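Long-range contacts in uroporphyrinogen III cosynthase (HemD) (Helicobacter pylori, PDB 3P9Z), which probably catalyses the cyclisation of the linear tetrapyrrole hydroxymethylbilane to uroporphyrinogen III, a step of porphyrin biosynthesis: residues L41-K46 / L114-K119; K46-S51 / V140-K145. All coordinates share one frame; numbering follows the deposited sequence.

Interaction 1: L41-K46 / L114-K119; sequences LIFTSK and LYLRAK
Phe43 and Leu116 both turn CG beside their own backbone N, anti to the carbonyl carbon (chi1 -62° for Phe43), and the two side chains run side by side in the same direction. The meeting is tight: Phe43 CZ is 3.3 Å from Leu116 CD1, and Leu52 of helix 46-55 touches both side chains. Tyr115 instead has CG anti to the backbone N (chi1 177°) and lies on the other face of the sheet, where its CB sits 3.8 Å from Ile42 CG2. Its ring meets the Ile42 carbonyl at the edge, near the ring plane, with CD1 3.3 Å from Ile42 O.

Strands 40-43 and 112-118 are parallel neighbours in the sheet. Ile42 N donates to Leu114 O (2.9 Å), and Ile42 O accepts from Leu116 N (3.1 Å) almost in line with its C=O bond. Past Phe43 the chain leaves the strand for the N-cap residue Ser45, and a water takes over the pairing, accepting from Thr44 N (2.8 Å) and donating to Leu116 O (2.6 Å). A second water joins Thr44 OG1 to Ala118 N.

At this C-terminal strand end the Thr44 side chain crosses Tyr115 at about a right angle, and its OG1 lies 3.3 Å from Tyr115 OH. Both hydroxyls hydrogen-bond a malonate ion, probably from the crystallisation liquor. Apolar packing on the Phe43 face thus gives way to a hydrated, hydroxyl-lined strand end able to hold a carboxylate, consistent with a pocket for the acidic side groups of a tetrapyrrole.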
# COMPACT_ATOMS: atom_id res chain seq x y z
N LEU A 41 1.14 -13.55 13.97
CA LEU A 41 1.05 -13.11 12.59
C LEU A 41 1.63 -11.71 12.50
O LEU A 41 1.55 -10.93 13.46
CB LEU A 41 -0.40 -13.07 12.12
CG LEU A 41 -1.34 -14.27 12.32
CD1 LEU A 41 -2.73 -13.84 11.91
CD2 LEU A 41 -0.90 -15.52 11.53
N ILE A 42 2.17 -11.37 11.34
CA ILE A 42 2.57 -9.99 11.12
C ILE A 42 2.12 -9.49 9.75
O ILE A 42 2.16 -10.22 8.76
CB ILE A 42 4.09 -9.77 11.42
CG1 ILE A 42 4.45 -8.27 11.32
CG2 ILE A 42 5.00 -10.65 10.54
CD1 ILE A 42 5.72 -7.94 12.02
N PHE A 43 1.64 -8.24 9.75
CA PHE A 43 1.14 -7.56 8.57
C PHE A 43 1.85 -6.21 8.45
O PHE A 43 2.14 -5.56 9.46
CB PHE A 43 -0.37 -7.28 8.73
CG PHE A 43 -1.22 -8.52 8.86
CD1 PHE A 43 -1.35 -9.16 10.09
CD2 PHE A 43 -1.89 -9.04 7.75
CE1 PHE A 43 -2.15 -10.32 10.23
CE2 PHE A 43 -2.70 -10.19 7.87
CZ PHE A 43 -2.83 -10.83 9.10
N THR A 44 2.13 -5.80 7.21
CA THR A 44 2.64 -4.46 6.93
C THR A 44 1.60 -3.64 6.17
O THR A 44 1.71 -2.42 6.12
CB THR A 44 3.90 -4.50 6.06
OG1 THR A 44 3.62 -5.24 4.87
CG2 THR A 44 5.05 -5.17 6.79
N SER A 45 0.60 -4.29 5.58
CA SER A 45 -0.44 -3.58 4.81
C SER A 45 -1.85 -4.05 5.15
O SER A 45 -2.08 -5.23 5.42
CB SER A 45 -0.20 -3.77 3.31
OG SER A 45 -1.32 -3.35 2.55
N LYS A 46 -2.81 -3.13 5.11
CA LYS A 46 -4.22 -3.51 5.23
C LYS A 46 -4.68 -4.44 4.08
O LYS A 46 -5.66 -5.18 4.21
CB LYS A 46 -5.10 -2.26 5.31
CG LYS A 46 -5.15 -1.42 4.01
CD LYS A 46 -5.84 -0.07 4.27
CE LYS A 46 -5.82 0.81 3.03
NZ LYS A 46 -6.52 2.09 3.31
N LEU A 114 4.12 -15.81 11.18
CA LEU A 114 3.67 -15.91 9.81
C LEU A 114 3.46 -14.51 9.29
O LEU A 114 2.61 -13.76 9.80
CB LEU A 114 2.36 -16.70 9.72
CG LEU A 114 1.77 -16.85 8.31
CD1 LEU A 114 2.75 -17.53 7.30
CD2 LEU A 114 0.49 -17.65 8.41
N TYR A 115 4.25 -14.15 8.29
CA TYR A 115 4.15 -12.85 7.64
C TYR A 115 3.24 -12.93 6.41
O TYR A 115 3.58 -13.57 5.43
CB TYR A 115 5.56 -12.39 7.24
CG TYR A 115 5.64 -11.09 6.48
CD1 TYR A 115 4.73 -10.05 6.72
CD2 TYR A 115 6.66 -10.87 5.57
CE1 TYR A 115 4.83 -8.83 6.03
CE2 TYR A 115 6.78 -9.66 4.87
CZ TYR A 115 5.87 -8.65 5.11
OH TYR A 115 5.99 -7.46 4.41
N LEU A 116 2.09 -12.27 6.47
CA LEU A 116 1.17 -12.25 5.33
C LEU A 116 1.50 -11.02 4.49
O LEU A 116 1.33 -9.87 4.94
CB LEU A 116 -0.30 -12.30 5.80
CG LEU A 116 -0.41 -13.57 6.68
CD1 LEU A 116 -1.32 -13.46 7.88
CD2 LEU A 116 -0.69 -14.87 5.91
N ARG A 117 2.00 -11.26 3.28
CA ARG A 117 2.73 -10.22 2.57
C ARG A 117 2.33 -10.02 1.10
O ARG A 117 1.61 -10.83 0.51
CB ARG A 117 4.24 -10.51 2.66
CG ARG A 117 4.67 -11.78 1.93
CD ARG A 117 6.15 -11.77 1.57
NE ARG A 117 6.51 -10.65 0.68
CZ ARG A 117 7.74 -10.13 0.58
NH1 ARG A 117 8.75 -10.60 1.30
NH2 ARG A 117 7.95 -9.12 -0.25
N ALA A 118 2.83 -8.92 0.53
CA ALA A 118 2.76 -8.64 -0.89
C ALA A 118 3.77 -9.48 -1.67
O ALA A 118 4.81 -9.88 -1.14
CB ALA A 118 3.03 -7.17 -1.14
N LYS A 119 3.44 -9.73 -2.93
CA LYS A 119 4.35 -10.43 -3.84
C LYS A 119 5.56 -9.57 -4.10
O LYS A 119 6.67 -10.07 -4.18
CB LYS A 119 3.65 -10.73 -5.17
CG LYS A 119 4.44 -11.68 -6.07
CD LYS A 119 3.52 -12.41 -7.04
CE LYS A 119 4.18 -13.68 -7.59
NZ LYS A 119 3.14 -14.75 -7.88
O HOH W 1 1.29 -7.26 4.94
O HOH W 2 2.73 -6.65 2.40

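Interaction 2: K46-S51 / V140-K145; sequences KNAVFS and VVYENK
Ser51 supplies the hydrogen bond of this contact, its OG donating to Val141 O at 2.6 Å. OG stands anti to the backbone N (chi1 180°), which carries it from the helix toward the strand, and it reaches the carbonyl from above its plane, 37° out of it. The short bond fastens the hydroxyl of a buried serine to a strand carbonyl.

A CH-pi contact forms one turn earlier in the helix. Asn47 CB lies over the centre of one face of the Tyr142 ring, 3.9 Å from the centroid and only 11° off the ring normal, so here the aliphatic part of the asparagine does the touching. Helix 46-55 leads the crossover of the beta-alpha-beta unit formed with parallel strands 40-43 and 70-72, and runs steeply across strand 135-146. That long strand pairs antiparallel with strand 19-28, Val141 bonding through its backbone to Tyr29 just beyond it, consistent with the two-stranded link between the alpha/beta domains of this family.

Apolar contacts gather round Ala48. Its methyl rests against two consecutive strand residues, with CB 3.8 Å from Val141 CG2 and 3.9 Å from Tyr142 CE1. Consecutive Val141 and Tyr142 both direct CB at the helix, which the non-extended backbone of Val141 (psi near zero) makes possible. The Tyr142 ring also reaches the backbone beside this methyl, its CE1 3.7 Å from Ala48 N. Ser45 and Ala118 touch the same tyrosine, whose side chain comes within about 4 Å, nearest atoms, of the bound malonate.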
# COMPACT_ATOMS: atom_id res chain seq x y z
N LYS A 46 -2.81 -3.13 5.11
CA LYS A 46 -4.22 -3.51 5.23
C LYS A 46 -4.68 -4.44 4.08
O LYS A 46 -5.66 -5.18 4.21
CB LYS A 46 -5.10 -2.26 5.31
CG LYS A 46 -5.15 -1.42 4.01
CD LYS A 46 -5.84 -0.07 4.27
CE LYS A 46 -5.82 0.81 3.03
NZ LYS A 46 -6.52 2.09 3.31
N ASN A 47 -3.96 -4.40 2.97
CA ASN A 47 -4.36 -5.20 1.81
C ASN A 47 -4.21 -6.70 2.01
O ASN A 47 -4.95 -7.50 1.42
CB ASN A 47 -3.63 -4.72 0.56
CG ASN A 47 -4.09 -3.33 0.14
OD1 ASN A 47 -5.27 -3.12 -0.13
ND2 ASN A 47 -3.16 -2.37 0.12
N ALA A 48 -3.25 -7.08 2.86
CA ALA A 48 -3.09 -8.47 3.29
C ALA A 48 -4.24 -8.90 4.19
O ALA A 48 -4.69 -10.04 4.12
CB ALA A 48 -1.73 -8.68 3.97
N VAL A 49 -4.75 -7.99 5.03
CA VAL A 49 -5.94 -8.29 5.82
C VAL A 49 -7.18 -8.50 4.92
O VAL A 49 -7.89 -9.51 5.06
CB VAL A 49 -6.24 -7.20 6.90
CG1 VAL A 49 -7.42 -7.61 7.79
CG2 VAL A 49 -4.98 -6.92 7.76
N PHE A 50 -7.40 -7.58 3.99
CA PHE A 50 -8.55 -7.68 3.08
C PHE A 50 -8.51 -8.93 2.21
O PHE A 50 -9.54 -9.52 1.93
CB PHE A 50 -8.65 -6.44 2.18
CG PHE A 50 -8.91 -5.18 2.92
CD1 PHE A 50 -9.78 -5.16 4.01
CD2 PHE A 50 -8.28 -4.00 2.53
CE1 PHE A 50 -10.03 -3.98 4.70
CE2 PHE A 50 -8.52 -2.80 3.22
CZ PHE A 50 -9.38 -2.79 4.31
N SER A 51 -7.31 -9.31 1.79
CA SER A 51 -7.10 -10.53 1.05
C SER A 51 -7.58 -11.74 1.85
O SER A 51 -8.30 -12.57 1.31
CB SER A 51 -5.62 -10.69 0.70
OG SER A 51 -5.41 -11.91 -0.03
N VAL A 140 2.76 -15.02 0.42
CA VAL A 140 2.25 -14.01 -0.49
C VAL A 140 0.72 -14.13 -0.62
O VAL A 140 0.20 -15.11 -1.14
CB VAL A 140 2.91 -14.20 -1.88
CG1 VAL A 140 2.26 -13.30 -2.95
CG2 VAL A 140 4.45 -13.96 -1.80
N VAL A 141 -0.01 -13.13 -0.15
CA VAL A 141 -1.47 -13.19 -0.25
C VAL A 141 -2.06 -12.13 -1.17
O VAL A 141 -3.27 -12.11 -1.42
CB VAL A 141 -2.16 -13.18 1.15
CG1 VAL A 141 -1.69 -14.42 1.99
CG2 VAL A 141 -1.89 -11.89 1.88
N TYR A 142 -1.22 -11.23 -1.67
CA TYR A 142 -1.71 -10.24 -2.63
C TYR A 142 -0.60 -9.67 -3.50
O TYR A 142 0.58 -9.79 -3.18
CB TYR A 142 -2.52 -9.11 -1.95
CG TYR A 142 -1.66 -8.05 -1.30
CD1 TYR A 142 -1.17 -8.24 -0.01
CD2 TYR A 142 -1.32 -6.88 -1.97
CE1 TYR A 142 -0.36 -7.30 0.60
CE2 TYR A 142 -0.49 -5.90 -1.35
CZ TYR A 142 -0.04 -6.13 -0.06
OH TYR A 142 0.77 -5.22 0.58
N GLU A 143 -1.02 -9.07 -4.61
CA GLU A 143 -0.13 -8.36 -5.51
C GLU A 143 -0.81 -7.09 -5.99
O GLU A 143 -2.02 -7.08 -6.29
CB GLU A 143 0.24 -9.25 -6.70
CG GLU A 143 1.36 -8.68 -7.55
CD GLU A 143 1.68 -9.54 -8.76
OE1 GLU A 143 0.98 -10.54 -9.01
OE2 GLU A 143 2.66 -9.21 -9.46
N ASN A 144 -0.05 -6.00 -6.03
CA ASN A 144 -0.52 -4.73 -6.55
C ASN A 144 -0.05 -4.67 -7.99
O ASN A 144 1.15 -4.60 -8.26
CB ASN A 144 0.03 -3.56 -5.72
CG ASN A 144 -0.49 -2.21 -6.20
OD1 ASN A 144 -1.61 -2.09 -6.71
ND2 ASN A 144 0.33 -1.17 -6.03
N LYS A 145 -1.01 -4.72 -8.91
CA LYS A 145 -0.74 -4.98 -10.31
C LYS A 145 -1.29 -3.86 -11.21
O LYS A 145 -2.36 -3.31 -10.95
CB LYS A 145 -1.47 -6.27 -10.68
CG LYS A 145 -0.79 -7.12 -11.71
CD LYS A 145 -1.40 -8.52 -11.71
CE LYS A 145 -0.93 -9.33 -12.91
NZ LYS A 145 -1.66 -8.91 -14.14

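From the N terminus, the chain runs through strand 40-43 straight into helix 46-55, so the first segments of the two interactions are consecutive and share Lys46. Interaction 1 closes a loop when strand 112-118 returns beside strand 40-43. Interaction 2 closes a longer one when strand 135-146 arrives under the helix. The loops cross rather than nest, because 41-46 opens first and 114-119 falls inside the span of interaction 2, which closes only later. Strands 112-118 and 135-146 are sheet neighbours, with Arg117 O and Lys119 N probably bonded to Val141 N and Tyr142 O. Together the contacts tie a strand-turn-helix unit to two adjoining strands, around the site that holds the malonate.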